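Local coordinates for outer membrane protein YopM (Yersinia pestis, PDB 1JL5) that probably acts as a secreted leucine-rich repeat effector that alters host cell physiology and promotes bacterial survival in host tissues, at residues H74-N79 against P91-L96; P87-H92 against P107-S112; E38-W43 against C68-A73. All coordinates share one frame; numbering follows the deposited sequence.

Contact 1: residues H74-N79 against P91-L96; sequences HELELN and PHLESL
His74 and Leu76 meet Glu94 and Ser95 through the backbone, where strand 75-77, at one end of the leucine-rich repeat array, pairs in parallel with strand 95-97. His74 O receives two N-H groups: Glu94 N lies in its carbonyl plane at 2.6 Å, whereas Ser95 N stands 35° above that plane. Leu76 N then donates to Ser95 O over 2.7 Å.

The tight part is on the leucine face. Leu93 carries CG anti to its backbone N (chi1 -167°), crosses Leu76 at about a right angle, and has CD1 only 3.3 Å from Leu76 CB, closer than carbons usually stand. Leu96 lies beside Leu76, pointing the same way, with Leu96 CD1 3.9 Å from Leu76 CD2. Helix 58-71 reaches this layer through Leu65 and Cys68.

The face with Glu75 and Ser95 is polar: Ser95 OG donates to the anti side of Glu75 OE1 at 2.6 Å. The loose, solvent-facing part is the exposed His74, whose ring runs alongside the Glu94 carboxylate with the planes 31° apart and Glu94 CD 3.7 Å above one ring face, toward the rim. This is contact without a hydrogen bond, and a long, weak ion pair links Glu94 to Lys114. The carboxylate could nonetheless help stabilise a protonated His74, while backbone bonds join the strands and apolar packing fills the leucine face.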
loop_
_atom_site.group_PDB
_atom_site.type_symbol
_atom_site.label_atom_id
_atom_site.label_comp_id
_atom_site.label_asym_id
_atom_site.label_seq_id
_atom_site.Cartn_x
_atom_site.Cartn_y
_atom_site.Cartn_z
ATOM N N HIS A 74 -16.293 -32.160 -28.186
ATOM C CA HIS A 74 -14.890 -32.474 -27.954
ATOM C C HIS A 74 -14.495 -32.085 -26.543
ATOM O O HIS A 74 -13.742 -32.791 -25.874
ATOM C CB HIS A 74 -14.009 -31.698 -28.936
ATOM C CG HIS A 74 -14.083 -32.197 -30.345
ATOM N ND1 HIS A 74 -13.620 -31.463 -31.416
ATOM C CD2 HIS A 74 -14.539 -33.365 -30.855
ATOM C CE1 HIS A 74 -13.787 -32.159 -32.527
ATOM N NE2 HIS A 74 -14.342 -33.316 -32.215
ATOM N N GLU A 75 -15.017 -30.953 -26.092
ATOM C CA GLU A 75 -14.676 -30.454 -24.778
ATOM C C GLU A 75 -15.791 -30.471 -23.756
ATOM O O GLU A 75 -16.964 -30.299 -24.076
ATOM C CB GLU A 75 -14.129 -29.031 -24.900
ATOM C CG GLU A 75 -13.798 -28.364 -23.573
ATOM C CD GLU A 75 -13.028 -27.070 -23.757
ATOM O OE1 GLU A 75 -11.843 -27.134 -24.145
ATOM O OE2 GLU A 75 -13.609 -25.990 -23.521
ATOM N N LEU A 76 -15.390 -30.692 -22.514
ATOM C CA LEU A 76 -16.294 -30.697 -21.382
ATOM C C LEU A 76 -15.696 -29.651 -20.461
ATOM O O LEU A 76 -14.547 -29.771 -20.047
ATOM C CB LEU A 76 -16.292 -32.056 -20.692
ATOM C CG LEU A 76 -16.945 -32.057 -19.310
ATOM C CD1 LEU A 76 -18.400 -31.618 -19.421
ATOM C CD2 LEU A 76 -16.835 -33.445 -18.709
ATOM N N GLU A 77 -16.462 -28.617 -20.159
ATOM C CA GLU A 77 -15.970 -27.555 -19.305
ATOM C C GLU A 77 -16.777 -27.493 -18.020
ATOM O O GLU A 77 -17.949 -27.121 -18.019
ATOM C CB GLU A 77 -16.023 -26.223 -20.060
ATOM C CG GLU A 77 -15.397 -25.057 -19.318
ATOM C CD GLU A 77 -16.395 -24.317 -18.463
ATOM O OE1 GLU A 77 -17.300 -23.676 -19.035
ATOM O OE2 GLU A 77 -16.282 -24.379 -17.224
ATOM N N LEU A 78 -16.130 -27.869 -16.925
ATOM C CA LEU A 78 -16.755 -27.886 -15.613
ATOM C C LEU A 78 -15.996 -26.962 -14.679
ATOM O O LEU A 78 -15.764 -27.294 -13.520
ATOM C CB LEU A 78 -16.722 -29.306 -15.057
ATOM C CG LEU A 78 -17.317 -30.361 -15.984
ATOM C CD1 LEU A 78 -17.061 -31.749 -15.421
ATOM C CD2 LEU A 78 -18.803 -30.100 -16.144
ATOM N N ASN A 79 -15.613 -25.797 -15.182
ATOM C CA ASN A 79 -14.857 -24.861 -14.373
ATOM C C ASN A 79 -15.618 -24.260 -13.218
ATOM O O ASN A 79 -16.797 -23.933 -13.323
ATOM C CB ASN A 79 -14.302 -23.718 -15.224
ATOM C CG ASN A 79 -13.332 -24.195 -16.266
ATOM O OD1 ASN A 79 -12.655 -25.207 -16.081
ATOM N ND2 ASN A 79 -13.240 -23.460 -17.367
ATOM N N PRO A 91 -17.357 -40.450 -23.090
ATOM C CA PRO A 91 -16.442 -41.373 -23.768
ATOM C C PRO A 91 -15.380 -40.839 -24.728
ATOM O O PRO A 91 -14.231 -41.285 -24.697
ATOM C CB PRO A 91 -17.392 -42.354 -24.452
ATOM C CG PRO A 91 -18.593 -41.507 -24.741
ATOM C CD PRO A 91 -18.754 -40.755 -23.444
ATOM N N HIS A 92 -15.736 -39.892 -25.582
ATOM C CA HIS A 92 -14.756 -39.408 -26.542
ATOM C C HIS A 92 -14.325 -37.980 -26.305
ATOM O O HIS A 92 -14.014 -37.240 -27.238
ATOM C CB HIS A 92 -15.309 -39.591 -27.953
ATOM C CG HIS A 92 -15.786 -40.984 -28.217
ATOM N ND1 HIS A 92 -17.096 -41.368 -28.035
ATOM C CD2 HIS A 92 -15.105 -42.109 -28.546
ATOM C CE1 HIS A 92 -17.204 -42.669 -28.239
ATOM N NE2 HIS A 92 -16.008 -43.142 -28.549
ATOM N N LEU A 93 -14.298 -37.609 -25.033
ATOM C CA LEU A 93 -13.897 -36.275 -24.655
ATOM C C LEU A 93 -12.464 -36.073 -25.114
ATOM O O LEU A 93 -11.600 -36.924 -24.903
ATOM C CB LEU A 93 -13.994 -36.109 -23.141
ATOM C CG LEU A 93 -13.900 -34.672 -22.641
ATOM C CD1 LEU A 93 -15.061 -33.868 -23.203
ATOM C CD2 LEU A 93 -13.921 -34.660 -21.120
ATOM N N GLU A 94 -12.219 -34.953 -25.769
ATOM C CA GLU A 94 -10.883 -34.645 -26.235
ATOM C C GLU A 94 -10.295 -33.584 -25.326
ATOM O O GLU A 94 -9.084 -33.513 -25.132
ATOM C CB GLU A 94 -10.933 -34.158 -27.679
ATOM C CG GLU A 94 -11.006 -35.301 -28.678
ATOM C CD GLU A 94 -11.160 -34.819 -30.098
ATOM O OE1 GLU A 94 -10.432 -33.880 -30.484
ATOM O OE2 GLU A 94 -12.003 -35.380 -30.828
ATOM N N SER A 95 -11.172 -32.776 -24.748
ATOM C CA SER A 95 -10.743 -31.719 -23.858
ATOM C C SER A 95 -11.544 -31.687 -22.570
ATOM O O SER A 95 -12.759 -31.485 -22.577
ATOM C CB SER A 95 -10.860 -30.366 -24.558
ATOM O OG SER A 95 -10.511 -29.313 -23.677
ATOM N N LEU A 96 -10.853 -31.902 -21.459
ATOM C CA LEU A 96 -11.492 -31.849 -20.160
ATOM C C LEU A 96 -11.049 -30.574 -19.474
ATOM O O LEU A 96 -9.881 -30.418 -19.129
ATOM C CB LEU A 96 -11.096 -33.036 -19.288
ATOM C CG LEU A 96 -11.571 -32.878 -17.838
ATOM C CD1 LEU A 96 -13.093 -32.750 -17.804
ATOM C CD2 LEU A 96 -11.109 -34.061 -17.009
#

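Contact 2: residues P87-H92 against P107-S112; sequences PELPPH and PELPQS
Leu89 and Leu109 both turn CG anti to their own carbonyl carbon (chi1 -57° and -58°), and with the segments running nearly parallel, the matching torsions leave the two side chains side by side, pointing the same way. They occupy equivalent places in successive leucine-rich repeats. The segments 87-92 and 107-112 are the proline-rich connections, extended in their first part, on the return side of the solenoid, and their end-to-end directions differ by just 5°.

Leu89 has its CB turned toward segment 107-112 and makes the largest single contribution to the packing. Its CD1 reaches Leu109 CD2 at 3.5 Å, and its CG presses on Pro107 CG at 3.4 Å, a close approach for two carbons, with the leucine crossing the pyrrolidine ring at about a right angle. Leu96 of strand 95-97 touches both leucines from the interior of the coil.

The prolines of the second segment nestle against backbone oxygens of the first. Pro107 CB lies 3.3 Å from Pro87 O, and farther along Pro110 CB comes to 3.4 Å from Pro91 O; these are van der Waals contacts. On the other side Pro87, Pro90 and Pro91 back onto helix 58-71, so this row of prolines lies between the helical cap and the next repeat. Glu88 forms a salt bridge with Lys34.

At the end of the contact Ser112 OG packs on the backbone of His92, but its hydrogen bond is made to Leu93 O. Polar linkage between the two segments comes instead through a water, which accepts from Leu89 N at 2.8 Å and donates to Glu108 O at 2.6 Å.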
loop_
_atom_site.group_PDB
_atom_site.type_symbol
_atom_site.label_atom_id
_atom_site.label_comp_id
_atom_site.label_asym_id
_atom_site.label_seq_id
_atom_site.Cartn_x
_atom_site.Cartn_y
_atom_site.Cartn_z
ATOM N N PRO A 87 -17.450 -37.427 -12.365
ATOM C CA PRO A 87 -17.950 -38.774 -12.598
ATOM C C PRO A 87 -17.260 -39.220 -13.875
ATOM O O PRO A 87 -16.406 -38.501 -14.404
ATOM C CB PRO A 87 -19.433 -38.544 -12.795
ATOM C CG PRO A 87 -19.441 -37.247 -13.546
ATOM C CD PRO A 87 -18.422 -36.413 -12.809
ATOM N N GLU A 88 -17.613 -40.395 -14.370
ATOM C CA GLU A 88 -17.013 -40.878 -15.595
ATOM C C GLU A 88 -17.233 -39.796 -16.640
ATOM O O GLU A 88 -18.307 -39.209 -16.717
ATOM C CB GLU A 88 -17.686 -42.168 -16.038
ATOM C CG GLU A 88 -16.921 -42.909 -17.113
ATOM C CD GLU A 88 -17.650 -44.154 -17.558
ATOM O OE1 GLU A 88 -18.217 -44.835 -16.683
ATOM O OE2 GLU A 88 -17.655 -44.447 -18.771
ATOM N N LEU A 89 -16.216 -39.540 -17.449
ATOM C CA LEU A 89 -16.301 -38.503 -18.466
ATOM C C LEU A 89 -16.936 -38.981 -19.755
ATOM O O LEU A 89 -16.951 -40.177 -20.040
ATOM C CB LEU A 89 -14.898 -37.987 -18.778
ATOM C CG LEU A 89 -14.112 -37.449 -17.582
ATOM C CD1 LEU A 89 -12.673 -37.206 -17.987
ATOM C CD2 LEU A 89 -14.770 -36.171 -17.078
ATOM N N PRO A 90 -17.498 -38.052 -20.542
ATOM C CA PRO A 90 -18.094 -38.501 -21.797
ATOM C C PRO A 90 -16.993 -39.320 -22.467
ATOM O O PRO A 90 -15.821 -38.951 -22.416
ATOM C CB PRO A 90 -18.397 -37.191 -22.508
ATOM C CG PRO A 90 -18.834 -36.322 -21.356
ATOM C CD PRO A 90 -17.781 -36.627 -20.300
ATOM N N PRO A 91 -17.357 -40.450 -23.090
ATOM C CA PRO A 91 -16.442 -41.373 -23.768
ATOM C C PRO A 91 -15.380 -40.839 -24.728
ATOM O O PRO A 91 -14.231 -41.285 -24.697
ATOM C CB PRO A 91 -17.392 -42.354 -24.452
ATOM C CG PRO A 91 -18.593 -41.507 -24.741
ATOM C CD PRO A 91 -18.754 -40.755 -23.444
ATOM N N HIS A 92 -15.736 -39.892 -25.582
ATOM C CA HIS A 92 -14.756 -39.408 -26.542
ATOM C C HIS A 92 -14.325 -37.980 -26.305
ATOM O O HIS A 92 -14.014 -37.240 -27.238
ATOM C CB HIS A 92 -15.309 -39.591 -27.953
ATOM C CG HIS A 92 -15.786 -40.984 -28.217
ATOM N ND1 HIS A 92 -17.096 -41.368 -28.035
ATOM C CD2 HIS A 92 -15.105 -42.109 -28.546
ATOM C CE1 HIS A 92 -17.204 -42.669 -28.239
ATOM N NE2 HIS A 92 -16.008 -43.142 -28.549
ATOM N N PRO A 107 -11.307 -38.598 -12.878
ATOM C CA PRO A 107 -11.900 -39.850 -13.338
ATOM C C PRO A 107 -10.969 -40.335 -14.435
ATOM O O PRO A 107 -10.126 -39.570 -14.914
ATOM C CB PRO A 107 -13.251 -39.404 -13.882
ATOM C CG PRO A 107 -12.944 -38.030 -14.415
ATOM C CD PRO A 107 -12.103 -37.438 -13.315
ATOM N N GLU A 108 -11.099 -41.593 -14.828
ATOM C CA GLU A 108 -10.248 -42.110 -15.883
ATOM C C GLU A 108 -10.388 -41.186 -17.083
ATOM O O GLU A 108 -11.493 -40.778 -17.439
ATOM C CB GLU A 108 -10.672 -43.523 -16.267
ATOM C CG GLU A 108 -9.810 -44.127 -17.357
ATOM C CD GLU A 108 -10.275 -45.507 -17.752
ATOM O OE1 GLU A 108 -10.327 -46.385 -16.864
ATOM O OE2 GLU A 108 -10.592 -45.711 -18.943
ATOM N N LEU A 109 -9.271 -40.848 -17.707
ATOM C CA LEU A 109 -9.318 -39.960 -18.852
ATOM C C LEU A 109 -9.390 -40.743 -20.152
ATOM O O LEU A 109 -8.682 -41.729 -20.337
ATOM C CB LEU A 109 -8.098 -39.037 -18.844
ATOM C CG LEU A 109 -7.960 -38.193 -17.571
ATOM C CD1 LEU A 109 -6.713 -37.328 -17.664
ATOM C CD2 LEU A 109 -9.200 -37.329 -17.388
ATOM N N PRO A 110 -10.264 -40.314 -21.071
ATOM C CA PRO A 110 -10.427 -40.980 -22.364
ATOM C C PRO A 110 -9.116 -41.010 -23.136
ATOM O O PRO A 110 -8.285 -40.108 -23.006
ATOM C CB PRO A 110 -11.469 -40.115 -23.069
ATOM C CG PRO A 110 -12.263 -39.537 -21.939
ATOM C CD PRO A 110 -11.193 -39.178 -20.945
ATOM N N GLN A 111 -8.935 -42.051 -23.942
ATOM C CA GLN A 111 -7.737 -42.185 -24.753
ATOM C C GLN A 111 -7.793 -41.120 -25.832
ATOM O O GLN A 111 -6.824 -40.884 -26.549
ATOM C CB GLN A 111 -7.695 -43.570 -25.394
ATOM C CG GLN A 111 -7.557 -44.685 -24.388
ATOM C CD GLN A 111 -6.228 -44.634 -23.679
ATOM O OE1 GLN A 111 -5.182 -44.850 -24.290
ATOM N NE2 GLN A 111 -6.254 -44.339 -22.382
ATOM N N SER A 112 -8.948 -40.480 -25.939
ATOM C CA SER A 112 -9.159 -39.434 -26.923
ATOM C C SER A 112 -8.816 -38.065 -26.346
ATOM O O SER A 112 -8.817 -37.063 -27.063
ATOM C CB SER A 112 -10.617 -39.435 -27.359
ATOM O OG SER A 112 -11.457 -39.268 -26.229
HETATM O O HOH W 1 -14.032 -41.243 -17.021
#

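Contact 3: residues E38-W43 against C68-A73; sequences EYYNAW and CLDRQA
The helical hairpin at the N-terminal end of the leucine-rich repeats is joined here, where Leu69 of helix 58-71 packs among Tyr39, Tyr40 and Trp43 of helix 36-48. Leu69 holds CG anti to its backbone N (chi1 -173°) and spreads its two methyls among the aromatic residues. CD2 of Leu69 meets Tyr39 CB at 3.3 Å, and CD1 approaches Tyr39 CD2 at 3.7 Å as the two side chains cross at about a right angle. Trp43 comes to the same leucine edge-on: its CH2 is 3.4 Å from Leu69 CB, which lies in the plane of the indole. One face of that indole is in turn covered near its rim by Tyr39 CB, 3.5 Å above the plane.

Polar contact lies beside this apolar core. Tyr40 OH donates to Asp70 OD1, which sits in the plane of the phenol at its edge, while the carboxylate plane is turned 86° from the ring; the modelled separation is very short, so its exact length is doubtful. Arg66 makes a cation-pi contact with the same tyrosine. Helix 58-71 ends, shortly before strand 75-77, in a Schellman motif with Gln72 at positive phi as its C-prime residue and Gln72 NE2 bonded to Asp70 O at 3.2 Å. Two helices packed together over the first repeats form the kind of N-terminal cap that closes a leucine-rich repeat solenoid.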
loop_
_atom_site.group_PDB
_atom_site.type_symbol
_atom_site.label_atom_id
_atom_site.label_comp_id
_atom_site.label_asym_id
_atom_site.label_seq_id
_atom_site.Cartn_x
_atom_site.Cartn_y
_atom_site.Cartn_z
ATOM N N GLU A 38 -26.742 -44.665 -19.234
ATOM C CA GLU A 38 -25.780 -45.093 -18.240
ATOM C C GLU A 38 -24.954 -43.892 -17.795
ATOM O O GLU A 38 -24.683 -43.727 -16.612
ATOM C CB GLU A 38 -24.881 -46.187 -18.808
ATOM C CG GLU A 38 -25.619 -47.491 -19.031
ATOM C CD GLU A 38 -24.713 -48.590 -19.522
ATOM O OE1 GLU A 38 -24.155 -48.444 -20.623
ATOM O OE2 GLU A 38 -24.560 -49.597 -18.805
ATOM N N TYR A 39 -24.561 -43.044 -18.737
ATOM C CA TYR A 39 -23.793 -41.861 -18.369
ATOM C C TYR A 39 -24.661 -40.935 -17.543
ATOM O O TYR A 39 -24.257 -40.489 -16.470
ATOM C CB TYR A 39 -23.292 -41.124 -19.610
ATOM C CG TYR A 39 -22.064 -41.758 -20.194
ATOM C CD1 TYR A 39 -20.872 -41.789 -19.476
ATOM C CD2 TYR A 39 -22.097 -42.361 -21.446
ATOM C CE1 TYR A 39 -19.745 -42.407 -19.990
ATOM C CE2 TYR A 39 -20.975 -42.982 -21.968
ATOM C CZ TYR A 39 -19.804 -43.001 -21.235
ATOM O OH TYR A 39 -18.687 -43.610 -21.751
ATOM N N TYR A 40 -25.861 -40.660 -18.042
ATOM C CA TYR A 40 -26.787 -39.787 -17.340
ATOM C C TYR A 40 -26.984 -40.246 -15.918
ATOM O O TYR A 40 -26.912 -39.459 -14.980
ATOM C CB TYR A 40 -28.159 -39.789 -18.000
ATOM C CG TYR A 40 -28.209 -39.258 -19.401
ATOM C CD1 TYR A 40 -27.199 -38.438 -19.906
ATOM C CD2 TYR A 40 -29.308 -39.525 -20.210
ATOM C CE1 TYR A 40 -27.292 -37.899 -21.184
ATOM C CE2 TYR A 40 -29.411 -38.995 -21.476
ATOM C CZ TYR A 40 -28.406 -38.184 -21.959
ATOM O OH TYR A 40 -28.543 -37.654 -23.216
ATOM N N ASN A 41 -27.252 -41.534 -15.769
ATOM C CA ASN A 41 -27.498 -42.099 -14.460
ATOM C C ASN A 41 -26.242 -42.106 -13.627
ATOM O O ASN A 41 -26.290 -41.861 -12.429
ATOM C CB ASN A 41 -28.072 -43.502 -14.609
ATOM C CG ASN A 41 -29.453 -43.486 -15.217
ATOM O OD1 ASN A 41 -29.921 -42.441 -15.661
ATOM N ND2 ASN A 41 -30.113 -44.634 -15.243
ATOM N N ALA A 42 -25.114 -42.391 -14.258
ATOM C CA ALA A 42 -23.858 -42.392 -13.528
ATOM C C ALA A 42 -23.666 -40.962 -13.038
ATOM O O ALA A 42 -23.297 -40.723 -11.889
ATOM C CB ALA A 42 -22.712 -42.797 -14.447
ATOM N N TRP A 43 -23.964 -40.012 -13.913
ATOM C CA TRP A 43 -23.810 -38.607 -13.580
ATOM C C TRP A 43 -24.806 -38.125 -12.543
ATOM O O TRP A 43 -24.456 -37.348 -11.657
ATOM C CB TRP A 43 -23.905 -37.765 -14.847
ATOM C CG TRP A 43 -22.804 -38.094 -15.793
ATOM C CD1 TRP A 43 -21.595 -38.637 -15.472
ATOM C CD2 TRP A 43 -22.785 -37.873 -17.204
ATOM N NE1 TRP A 43 -20.822 -38.766 -16.594
ATOM C CE2 TRP A 43 -21.525 -38.304 -17.674
ATOM C CE3 TRP A 43 -23.703 -37.350 -18.117
ATOM C CZ2 TRP A 43 -21.164 -38.230 -19.019
ATOM C CZ3 TRP A 43 -23.342 -37.275 -19.455
ATOM C CH2 TRP A 43 -22.083 -37.713 -19.892
ATOM N N CYS A 68 -22.381 -32.324 -23.202
ATOM C CA CYS A 68 -21.166 -32.780 -23.843
ATOM C C CYS A 68 -21.404 -34.133 -24.490
ATOM O O CYS A 68 -21.068 -34.351 -25.654
ATOM C CB CYS A 68 -20.043 -32.899 -22.823
ATOM S SG CYS A 68 -18.552 -33.563 -23.539
ATOM N N LEU A 69 -21.986 -35.043 -23.720
ATOM C CA LEU A 69 -22.279 -36.378 -24.208
ATOM C C LEU A 69 -23.210 -36.306 -25.410
ATOM O O LEU A 69 -22.926 -36.880 -26.460
ATOM C CB LEU A 69 -22.938 -37.201 -23.105
ATOM C CG LEU A 69 -23.154 -38.685 -23.399
ATOM C CD1 LEU A 69 -21.811 -39.377 -23.539
ATOM C CD2 LEU A 69 -23.959 -39.310 -22.277
ATOM N N ASP A 70 -24.319 -35.590 -25.250
ATOM C CA ASP A 70 -25.315 -35.451 -26.307
ATOM C C ASP A 70 -24.762 -34.788 -27.556
ATOM O O ASP A 70 -24.961 -35.277 -28.666
ATOM C CB ASP A 70 -26.519 -34.656 -25.796
ATOM C CG ASP A 70 -27.149 -35.289 -24.572
ATOM O OD1 ASP A 70 -26.879 -36.483 -24.329
ATOM O OD2 ASP A 70 -27.910 -34.602 -23.861
ATOM N N ARG A 71 -24.073 -33.669 -27.371
ATOM C CA ARG A 71 -23.488 -32.941 -28.486
ATOM C C ARG A 71 -22.282 -33.717 -29.004
ATOM O O ARG A 71 -21.763 -33.424 -30.078
ATOM C CB ARG A 71 -23.041 -31.547 -28.027
ATOM C CG ARG A 71 -24.166 -30.645 -27.533
ATOM C CD ARG A 71 -24.806 -29.878 -28.678
ATOM N NE ARG A 71 -26.108 -29.315 -28.321
ATOM C CZ ARG A 71 -26.308 -28.391 -27.384
ATOM N NH1 ARG A 71 -25.286 -27.907 -26.688
ATOM N NH2 ARG A 71 -27.537 -27.955 -27.138
ATOM N N GLN A 72 -21.847 -34.718 -28.243
ATOM C CA GLN A 72 -20.676 -35.501 -28.624
ATOM C C GLN A 72 -19.530 -34.498 -28.719
ATOM O O GLN A 72 -18.569 -34.688 -29.461
ATOM C CB GLN A 72 -20.902 -36.170 -29.979
ATOM C CG GLN A 72 -22.120 -37.080 -30.019
ATOM C CD GLN A 72 -22.812 -37.064 -31.368
ATOM O OE1 GLN A 72 -22.229 -37.439 -32.386
ATOM N NE2 GLN A 72 -24.065 -36.619 -31.383
ATOM N N ALA A 73 -19.657 -33.424 -27.949
ATOM C CA ALA A 73 -18.679 -32.349 -27.924
ATOM C C ALA A 73 -17.273 -32.810 -27.572
ATOM O O ALA A 73 -17.082 -33.724 -26.773
ATOM C CB ALA A 73 -19.129 -31.270 -26.953
#

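In the fold
The three contacts form one continuous N-terminal end of the solenoid. Contact 1 and contact 2 share Pro91 and His92, and their centres are 8 Å apart; they bring together the strand side and the return side of the same two repeats, with Leu96 CD2 3.6 Å from Leu89 CD1. Contact 3 lies about 11 Å, centre to centre, from each of the others. It joins contact 2 through Trp43 NE1, which probably donates to Glu88 O at 2.6 Å, and reaches contact 1 where Leu69 CD1 packs 3.4 Å from Pro91 CD. The annotated calcium sites, among them those at Asn246 and Asp266, lie in later repeats.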